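Endoribonuclease AbiQ (Lactococcus lactis, PDB 4GLK) acts as the toxin of a type III toxin-antitoxin system, a probably sequence-specific endoribonuclease that is neutralized by its cognate antitoxin RNA, AntiQ. Local coordinates at residues E11-L16 with S21-Q26; G36-K41 with E127-K132; N82-L87 with H112-K117. The protein carries 1 engineered substitution. All coordinates share one frame; numbering follows the deposited sequence.

The three contacts lie in a single chain of the ToxN/AbiQ family and gather around one antiparallel sheet. Contact 1, between helix 10-16 and the loop that follows it, closes first along the chain and is local. Contact 2 brings strand 33-40 against helix 126-143, a long-range pairing whose intervening chain includes contact 3, where strand 79-94 meets helix 110-124. Contacts 1 and 2 lie on opposite sides of the chain's centre, their own centres about 21 Å apart; those of contacts 1 and 3 are about 23 Å apart. Contacts 2 and 3, with centres about 18 Å apart, are joined directly through I129 and L87, so two successive helices are tied to the same sheet.

Contact 1: residues E11-L16 with S21-Q26; sequences EYIAYL and SKVHYQ
L16 lies beside V23 and I13 beside Q26, their CA atoms 6.9 Å and 7.3 Å apart, as the loop after helix 10-16 doubles back along the helix toward its start. This helix-and-returning-loop unit connects strand 4-8 to strand 33-40 in the ToxN fold. Its contact is buried, with aliphatic carbons set against two valine methyls, a backbone carbonyl and an amide. At one end, V23 sets CG2 against L16 CB at 4.1 Å, while its other methyl, CG1, comes 4.2 Å from I13 CD1, so a single valine touches successive turns of the helix. I13, which also touches I93 of strand 79-94 and Y34 of strand 33-40, makes the rest of the contact through both its branches. Its CG2 branch, anti to the backbone N (chi1 of CG1 -66°), approaches H24 O to 3.4 Å; its CG1 branch heads for the amide of Q26. The glutamine runs out extended across I13 at about a right angle, its CG 3.7 Å from I13 CG2. Its NE2 hydrogen-bonds to V8 O, at the end of strand 4-8, and to D10 OD1, in the first turn of the helix. I13 CG1 rests against this anchored amide, 3.4 Å from Q26 OE1.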
loop_
_atom_site.group_PDB
_atom_site.type_symbol
_atom_site.label_atom_id
_atom_site.label_comp_id
_atom_site.label_asym_id
_atom_site.label_seq_id
_atom_site.Cartn_x
_atom_site.Cartn_y
_atom_site.Cartn_z
ATOM N N GLU A 11 -2.615 -5.570 15.853
ATOM C CA GLU A 11 -3.273 -6.865 16.050
ATOM C C GLU A 11 -3.650 -7.522 14.719
ATOM O O GLU A 11 -3.288 -8.678 14.483
ATOM C CB GLU A 11 -4.482 -6.731 16.995
ATOM C CG GLU A 11 -4.102 -6.343 18.426
ATOM C CD GLU A 11 -4.043 -4.863 18.789
ATOM O OE1 GLU A 11 -4.375 -4.537 19.952
ATOM O OE2 GLU A 11 -3.651 -4.034 17.933
ATOM N N TYR A 12 -4.343 -6.774 13.829
ATOM C CA TYR A 12 -4.704 -7.258 12.504
ATOM C C TYR A 12 -3.458 -7.574 11.652
ATOM O O TYR A 12 -3.448 -8.585 10.951
ATOM C CB TYR A 12 -5.566 -6.241 11.761
ATOM C CG TYR A 12 -6.027 -6.787 10.434
ATOM C CD1 TYR A 12 -6.855 -7.902 10.360
ATOM C CD2 TYR A 12 -5.564 -6.234 9.239
ATOM C CE1 TYR A 12 -7.270 -8.420 9.138
ATOM C CE2 TYR A 12 -5.968 -6.748 8.007
ATOM C CZ TYR A 12 -6.820 -7.840 7.963
ATOM O OH TYR A 12 -7.224 -8.358 6.767
ATOM N N ILE A 13 -2.429 -6.703 11.684
ATOM C CA ILE A 13 -1.181 -6.935 10.931
ATOM C C ILE A 13 -0.485 -8.207 11.424
ATOM O O ILE A 13 -0.107 -9.046 10.600
ATOM C CB ILE A 13 -0.259 -5.683 10.973
ATOM C CG1 ILE A 13 -0.915 -4.497 10.220
ATOM C CG2 ILE A 13 1.165 -5.977 10.452
ATOM C CD1 ILE A 13 -1.089 -4.642 8.659
ATOM N N ALA A 14 -0.366 -8.369 12.764
ATOM C CA ALA A 14 0.260 -9.547 13.376
ATOM C C ALA A 14 -0.495 -10.801 12.962
ATOM O O ALA A 14 0.135 -11.822 12.727
ATOM C CB ALA A 14 0.297 -9.426 14.897
ATOM N N TYR A 15 -1.830 -10.695 12.806
ATOM C CA TYR A 15 -2.690 -11.785 12.373
ATOM C C TYR A 15 -2.447 -12.155 10.899
ATOM O O TYR A 15 -2.376 -13.346 10.592
ATOM C CB TYR A 15 -4.154 -11.464 12.654
ATOM C CG TYR A 15 -5.145 -12.387 11.976
ATOM C CD1 TYR A 15 -5.527 -13.592 12.572
ATOM C CD2 TYR A 15 -5.769 -12.020 10.788
ATOM C CE1 TYR A 15 -6.498 -14.408 11.991
ATOM C CE2 TYR A 15 -6.741 -12.823 10.201
ATOM C CZ TYR A 15 -7.096 -14.021 10.799
ATOM O OH TYR A 15 -8.037 -14.806 10.187
ATOM N N LEU A 16 -2.344 -11.152 9.990
ATOM C CA LEU A 16 -2.077 -11.433 8.578
ATOM C C LEU A 16 -0.689 -12.035 8.402
ATOM O O LEU A 16 -0.538 -12.931 7.582
ATOM C CB LEU A 16 -2.220 -10.205 7.667
ATOM C CG LEU A 16 -3.601 -9.611 7.440
ATOM C CD1 LEU A 16 -3.541 -8.582 6.335
ATOM C CD2 LEU A 16 -4.649 -10.682 7.086
ATOM N N SER A 21 4.095 -13.608 5.260
ATOM C CA SER A 21 5.313 -12.922 5.743
ATOM C C SER A 21 5.662 -11.666 4.919
ATOM O O SER A 21 6.497 -10.851 5.344
ATOM C CB SER A 21 6.511 -13.870 5.727
ATOM O OG SER A 21 6.155 -15.241 5.798
ATOM N N LYS A 22 5.057 -11.533 3.716
ATOM C CA LYS A 22 5.302 -10.397 2.836
ATOM C C LYS A 22 4.620 -9.144 3.360
ATOM O O LYS A 22 4.990 -8.031 2.966
ATOM C CB LYS A 22 4.841 -10.716 1.414
ATOM C CG LYS A 22 5.834 -11.580 0.663
ATOM C CD LYS A 22 5.278 -12.001 -0.681
ATOM C CE LYS A 22 6.095 -13.163 -1.225
ATOM N NZ LYS A 22 5.469 -13.753 -2.438
ATOM N N VAL A 23 3.595 -9.332 4.224
ATOM C CA VAL A 23 2.842 -8.238 4.858
ATOM C C VAL A 23 3.862 -7.440 5.687
ATOM O O VAL A 23 4.664 -8.039 6.405
ATOM C CB VAL A 23 1.650 -8.773 5.710
ATOM C CG1 VAL A 23 0.996 -7.658 6.534
ATOM C CG2 VAL A 23 0.616 -9.462 4.823
ATOM N N HIS A 24 3.877 -6.118 5.520
ATOM C CA HIS A 24 4.839 -5.238 6.184
ATOM C C HIS A 24 4.821 -5.335 7.672
ATOM O O HIS A 24 3.751 -5.299 8.284
ATOM C CB HIS A 24 4.685 -3.774 5.730
ATOM C CG HIS A 24 5.326 -3.475 4.403
ATOM N ND1 HIS A 24 6.008 -2.297 4.188
ATOM C CD2 HIS A 24 5.354 -4.213 3.268
ATOM C CE1 HIS A 24 6.431 -2.350 2.940
ATOM N NE2 HIS A 24 6.054 -3.484 2.342
ATOM N N TYR A 25 6.013 -5.513 8.259
ATOM C CA TYR A 25 6.136 -5.565 9.693
ATOM C C TYR A 25 5.831 -4.191 10.260
ATOM O O TYR A 25 6.228 -3.167 9.689
ATOM C CB TYR A 25 7.552 -6.013 10.149
ATOM C CG TYR A 25 7.671 -6.020 11.657
ATOM C CD1 TYR A 25 7.165 -7.073 12.409
ATOM C CD2 TYR A 25 8.141 -4.899 12.342
ATOM C CE1 TYR A 25 7.176 -7.038 13.804
ATOM C CE2 TYR A 25 8.147 -4.850 13.734
ATOM C CZ TYR A 25 7.677 -5.929 14.459
ATOM O OH TYR A 25 7.728 -5.910 15.828
ATOM N N GLN A 26 5.113 -4.185 11.386
ATOM C CA GLN A 26 4.853 -2.978 12.141
ATOM C C GLN A 26 4.622 -3.296 13.614
ATOM O O GLN A 26 4.206 -4.407 13.946
ATOM C CB GLN A 26 3.664 -2.182 11.573
ATOM C CG GLN A 26 2.323 -2.813 11.914
ATOM C CD GLN A 26 1.165 -1.976 11.504
ATOM O OE1 GLN A 26 0.983 -1.681 10.327
ATOM N NE2 GLN A 26 0.298 -1.689 12.458
#

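Contact 2: residues G36-K41 with E127-K132; sequences GVVLKK and EKIENK
Strand 33-40 meets helix 126-143 at V38, where the strand turns a corner and packs against I129 and E130 with no conventional hydrogen bond between the segments. The meeting is close for the backbones, with V38 CA 5.0 Å from E130 CA. Two elements hold it together. On the buried side, V38 CG1 rests on I129 CG2 at 3.7 Å, the valine and isoleucine crossing at a slant; this gamma methyl of I129, trans to the amide nitrogen, faces the strand. I48 of strand 45-52 and S133 of the same helix also touch V38, while L87 touches I129. On the outer side, V38 O points at the helix surface: the CA of E130 donates a C-H...O contact to it at 3.3 Å, with 155° at the hydrogen, and E130 CG lies 3.3 Å from the same oxygen. The extended glutamate chain (chi2 179°) runs on beside V37, where its OE2 stays 4.2 Å from V37 O. The attachment therefore combines one valine-isoleucine methyl contact with one weakly polar backbone contact; the glutamate contributes its aliphatic stem, while its carboxylate, too far from V37 O for a bond to be expected, makes no hydrogen bond to the strand.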
loop_
_atom_site.group_PDB
_atom_site.type_symbol
_atom_site.label_atom_id
_atom_site.label_comp_id
_atom_site.label_asym_id
_atom_site.label_seq_id
_atom_site.Cartn_x
_atom_site.Cartn_y
_atom_site.Cartn_z
ATOM N N GLY A 36 -5.301 4.274 0.773
ATOM C CA GLY A 36 -6.457 3.600 0.207
ATOM C C GLY A 36 -7.695 4.456 0.112
ATOM O O GLY A 36 -7.705 5.585 0.612
ATOM N N VAL A 37 -8.770 3.927 -0.506
ATOM C CA VAL A 37 -8.869 2.595 -1.137
ATOM C C VAL A 37 -8.338 2.689 -2.571
ATOM O O VAL A 37 -8.695 3.597 -3.319
ATOM C CB VAL A 37 -10.315 2.031 -1.098
ATOM C CG1 VAL A 37 -10.377 0.603 -1.616
ATOM C CG2 VAL A 37 -10.895 2.112 0.312
ATOM N N VAL A 38 -7.453 1.764 -2.917
ATOM C CA VAL A 38 -6.813 1.705 -4.223
ATOM C C VAL A 38 -7.537 0.694 -5.109
ATOM O O VAL A 38 -7.435 0.750 -6.329
ATOM C CB VAL A 38 -5.309 1.355 -4.059
ATOM C CG1 VAL A 38 -4.598 2.374 -3.167
ATOM C CG2 VAL A 38 -5.108 -0.075 -3.532
ATOM N N LEU A 39 -8.234 -0.254 -4.479
ATOM C CA LEU A 39 -8.908 -1.357 -5.158
ATOM C C LEU A 39 -10.027 -1.862 -4.247
ATOM O O LEU A 39 -9.780 -2.267 -3.107
ATOM C CB LEU A 39 -7.890 -2.507 -5.411
ATOM C CG LEU A 39 -7.747 -3.173 -6.804
ATOM C CD1 LEU A 39 -7.213 -4.588 -6.650
ATOM C CD2 LEU A 39 -9.054 -3.221 -7.579
ATOM N N LYS A 40 -11.255 -1.770 -4.730
ATOM C CA LYS A 40 -12.438 -2.241 -4.033
ATOM C C LYS A 40 -12.777 -3.484 -4.861
ATOM O O LYS A 40 -13.391 -3.379 -5.930
ATOM C CB LYS A 40 -13.526 -1.148 -4.077
ATOM C CG LYS A 40 -14.871 -1.550 -3.502
ATOM C CD LYS A 40 -15.993 -1.184 -4.471
ATOM C CE LYS A 40 -17.267 -1.981 -4.282
ATOM N NZ LYS A 40 -17.911 -1.723 -2.965
ATOM N N LYS A 41 -12.246 -4.641 -4.443
ATOM C CA LYS A 41 -12.402 -5.859 -5.230
ATOM C C LYS A 41 -12.929 -7.084 -4.465
ATOM O O LYS A 41 -12.175 -8.047 -4.288
ATOM C CB LYS A 41 -11.102 -6.171 -6.006
ATOM N N GLU A 127 -6.200 7.209 -10.985
ATOM C CA GLU A 127 -6.580 6.246 -12.037
ATOM C C GLU A 127 -5.431 5.227 -12.289
ATOM O O GLU A 127 -5.673 4.034 -12.452
ATOM C CB GLU A 127 -6.915 6.984 -13.336
ATOM C CG GLU A 127 -7.652 6.104 -14.328
ATOM C CD GLU A 127 -7.990 6.709 -15.678
ATOM O OE1 GLU A 127 -7.925 7.953 -15.822
ATOM O OE2 GLU A 127 -8.311 5.925 -16.602
ATOM N N LYS A 128 -4.194 5.711 -12.325
ATOM C CA LYS A 128 -3.020 4.867 -12.524
ATOM C C LYS A 128 -2.858 3.971 -11.300
ATOM O O LYS A 128 -2.602 2.790 -11.463
ATOM C CB LYS A 128 -1.787 5.747 -12.689
ATOM C CG LYS A 128 -0.479 5.017 -12.679
ATOM C CD LYS A 128 0.617 6.033 -12.510
ATOM C CE LYS A 128 1.957 5.421 -12.679
ATOM N NZ LYS A 128 2.378 5.479 -14.092
ATOM N N ILE A 129 -3.044 4.529 -10.086
ATOM C CA ILE A 129 -2.937 3.759 -8.832
ATOM C C ILE A 129 -3.949 2.641 -8.829
ATOM O O ILE A 129 -3.594 1.491 -8.558
ATOM C CB ILE A 129 -3.029 4.667 -7.572
ATOM C CG1 ILE A 129 -1.802 5.595 -7.514
ATOM C CG2 ILE A 129 -3.119 3.821 -6.288
ATOM C CD1 ILE A 129 -1.877 6.651 -6.499
ATOM N N GLU A 130 -5.208 2.977 -9.134
ATOM C CA GLU A 130 -6.308 2.008 -9.164
ATOM C C GLU A 130 -6.061 0.917 -10.202
ATOM O O GLU A 130 -6.148 -0.261 -9.854
ATOM C CB GLU A 130 -7.658 2.707 -9.382
ATOM C CG GLU A 130 -8.151 3.448 -8.144
ATOM C CD GLU A 130 -9.464 4.210 -8.231
ATOM O OE1 GLU A 130 -10.104 4.210 -9.309
ATOM O OE2 GLU A 130 -9.857 4.807 -7.204
ATOM N N ASN A 131 -5.629 1.306 -11.423
ATOM C CA ASN A 131 -5.344 0.365 -12.524
ATOM C C ASN A 131 -4.140 -0.522 -12.323
ATOM O O ASN A 131 -4.222 -1.713 -12.614
ATOM C CB ASN A 131 -5.318 1.043 -13.867
ATOM C CG ASN A 131 -6.712 1.316 -14.363
ATOM O OD1 ASN A 131 -7.325 0.477 -14.998
ATOM N ND2 ASN A 131 -7.256 2.477 -14.046
ATOM N N LYS A 132 -3.059 0.019 -11.770
ATOM C CA LYS A 132 -1.881 -0.794 -11.476
ATOM C C LYS A 132 -2.145 -1.809 -10.364
ATOM O O LYS A 132 -1.580 -2.891 -10.395
ATOM C CB LYS A 132 -0.657 0.049 -11.125
ATOM C CG LYS A 132 0.592 -0.789 -11.331
ATOM C CD LYS A 132 1.713 -0.423 -10.467
ATOM C CE LYS A 132 2.541 0.619 -11.124
ATOM N NZ LYS A 132 3.973 0.357 -10.930
#

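Contact 3: residues N82-L87 with H112-K117; sequences NPLGYL and HKMMQK
M114 turns its CG anti to the backbone N (chi1 -175°) and then bends at chi2 and chi3, which carries its thioether from the helix toward the strand, while L84 reaches back with an unstaggered chi1 of -100°. The branch carbon L84 CG lies 4.3 Å from the methylene M114 CG, and the sulfur comes to rest near the backbone, with M114 SD 4.0 Å from L84 O. That carbonyl accepts a weak hydrogen bond from Q118 NE2, one turn further along the helix. The other partner of L84 is K117, a helix turn after M114: L84 CD2 presses on K117 CB at 3.7 Å and lies 3.8 Å from K117 C, so the leucine methyl covers both the root of the lysine and part of the helix backbone. Beyond CB the lysine leads away from the leucine and ends in a salt bridge from NZ to E76 OE2. N82 ND2 bonds the other carboxylate oxygen, OE1, of E76, so strand 71-76 supplies one acid that serves both the helix and N82. M114 also touches S52, and M115 touches L50, extending the helix's hold to strand 45-52. L84 and G85 both make backbone bonds with L74, and the helix-like psi of L84 (-25°) beside an extended G85 is consistent with a classic beta bulge. The arrangement is a helix packed on the antiparallel sheet of this ToxN-family alpha/beta fold, at a point where strand 79-94 probably bulges.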
loop_
_atom_site.group_PDB
_atom_site.type_symbol
_atom_site.label_atom_id
_atom_site.label_comp_id
_atom_site.label_asym_id
_atom_site.label_seq_id
_atom_site.Cartn_x
_atom_site.Cartn_y
_atom_site.Cartn_z
ATOM N N ASN A 82 11.414 15.782 -8.479
ATOM C CA ASN A 82 11.800 15.529 -7.090
ATOM C C ASN A 82 11.018 14.295 -6.549
ATOM O O ASN A 82 9.808 14.398 -6.338
ATOM C CB ASN A 82 11.570 16.778 -6.223
ATOM C CG ASN A 82 11.831 16.571 -4.750
ATOM O OD1 ASN A 82 12.850 16.024 -4.354
ATOM N ND2 ASN A 82 10.905 17.003 -3.903
ATOM N N PRO A 83 11.683 13.119 -6.384
ATOM C CA PRO A 83 10.964 11.924 -5.888
ATOM C C PRO A 83 10.630 12.034 -4.401
ATOM O O PRO A 83 11.414 12.586 -3.637
ATOM C CB PRO A 83 11.920 10.765 -6.208
ATOM C CG PRO A 83 13.267 11.374 -6.241
ATOM C CD PRO A 83 13.117 12.833 -6.612
ATOM N N LEU A 84 9.455 11.546 -3.996
ATOM C CA LEU A 84 8.936 11.670 -2.628
ATOM C C LEU A 84 8.778 10.339 -1.894
ATOM O O LEU A 84 8.761 10.317 -0.660
ATOM C CB LEU A 84 7.570 12.383 -2.703
ATOM C CG LEU A 84 7.461 13.892 -2.387
ATOM C CD1 LEU A 84 8.591 14.699 -2.961
ATOM C CD2 LEU A 84 6.137 14.445 -2.870
ATOM N N GLY A 85 8.624 9.256 -2.649
ATOM C CA GLY A 85 8.437 7.932 -2.071
ATOM C C GLY A 85 7.978 6.862 -3.039
ATOM O O GLY A 85 8.072 7.048 -4.255
ATOM N N TYR A 86 7.507 5.718 -2.502
ATOM C CA TYR A 86 7.088 4.546 -3.292
ATOM C C TYR A 86 5.873 3.850 -2.744
ATOM O O TYR A 86 5.802 3.561 -1.545
ATOM C CB TYR A 86 8.208 3.477 -3.350
ATOM C CG TYR A 86 9.581 4.031 -3.658
ATOM C CD1 TYR A 86 9.947 4.348 -4.963
ATOM C CD2 TYR A 86 10.490 4.304 -2.637
ATOM C CE1 TYR A 86 11.192 4.904 -5.249
ATOM C CE2 TYR A 86 11.736 4.865 -2.909
ATOM C CZ TYR A 86 12.086 5.153 -4.219
ATOM O OH TYR A 86 13.330 5.661 -4.511
ATOM N N LEU A 87 4.985 3.456 -3.658
ATOM C CA LEU A 87 3.827 2.648 -3.350
ATOM C C LEU A 87 4.181 1.247 -3.736
ATOM O O LEU A 87 4.590 1.001 -4.867
ATOM C CB LEU A 87 2.609 3.086 -4.142
ATOM C CG LEU A 87 1.918 4.316 -3.703
ATOM C CD1 LEU A 87 0.862 4.638 -4.712
ATOM C CD2 LEU A 87 1.301 4.130 -2.320
ATOM N N HIS A 112 5.396 15.253 7.884
ATOM C CA HIS A 112 3.979 15.256 7.544
ATOM C C HIS A 112 3.670 16.208 6.404
ATOM O O HIS A 112 2.749 15.942 5.641
ATOM C CB HIS A 112 3.131 15.557 8.782
ATOM C CG HIS A 112 3.204 14.501 9.849
ATOM N ND1 HIS A 112 4.087 13.434 9.765
ATOM C CD2 HIS A 112 2.502 14.394 10.997
ATOM C CE1 HIS A 112 3.894 12.720 10.859
ATOM N NE2 HIS A 112 2.943 13.257 11.629
ATOM N N LYS A 113 4.452 17.296 6.278
ATOM C CA LYS A 113 4.342 18.289 5.202
ATOM C C LYS A 113 4.670 17.618 3.842
ATOM O O LYS A 113 4.071 17.952 2.821
ATOM C CB LYS A 113 5.288 19.469 5.477
ATOM C CG LYS A 113 4.830 20.783 4.854
ATOM C CD LYS A 113 5.699 21.951 5.321
ATOM C CE LYS A 113 4.911 22.980 6.099
ATOM N NZ LYS A 113 5.447 23.163 7.477
ATOM N N MET A 114 5.605 16.658 3.857
ATOM C CA MET A 114 6.021 15.862 2.712
ATOM C C MET A 114 4.951 14.802 2.425
ATOM O O MET A 114 4.669 14.519 1.255
ATOM C CB MET A 114 7.381 15.217 2.996
ATOM C CG MET A 114 7.956 14.457 1.813
ATOM S SD MET A 114 8.760 12.918 2.317
ATOM C CE MET A 114 7.381 12.008 2.963
ATOM N N MET A 115 4.328 14.236 3.484
ATOM C CA MET A 115 3.241 13.265 3.312
ATOM C C MET A 115 2.078 13.928 2.581
ATOM O O MET A 115 1.549 13.347 1.641
ATOM C CB MET A 115 2.776 12.695 4.641
ATOM C CG MET A 115 3.812 11.835 5.299
ATOM S SD MET A 115 3.045 10.686 6.439
ATOM C CE MET A 115 2.797 9.286 5.321
ATOM N N GLN A 116 1.744 15.175 2.956
ATOM C CA GLN A 116 0.683 15.964 2.336
ATOM C C GLN A 116 0.935 16.025 0.817
ATOM O O GLN A 116 0.044 15.689 0.032
ATOM C CB GLN A 116 0.653 17.365 2.976
ATOM C CG GLN A 116 -0.465 18.300 2.490
ATOM C CD GLN A 116 -0.325 19.742 2.962
ATOM O OE1 GLN A 116 -1.320 20.450 3.140
ATOM N NE2 GLN A 116 0.901 20.237 3.132
ATOM N N LYS A 117 2.194 16.354 0.430
ATOM C CA LYS A 117 2.674 16.455 -0.951
ATOM C C LYS A 117 2.547 15.120 -1.678
ATOM O O LYS A 117 2.128 15.105 -2.831
ATOM C CB LYS A 117 4.125 16.972 -0.989
ATOM C CG LYS A 117 4.241 18.428 -0.561
ATOM C CD LYS A 117 5.682 18.887 -0.477
ATOM C CE LYS A 117 5.771 20.382 -0.258
ATOM N NZ LYS A 117 5.231 21.157 -1.416
#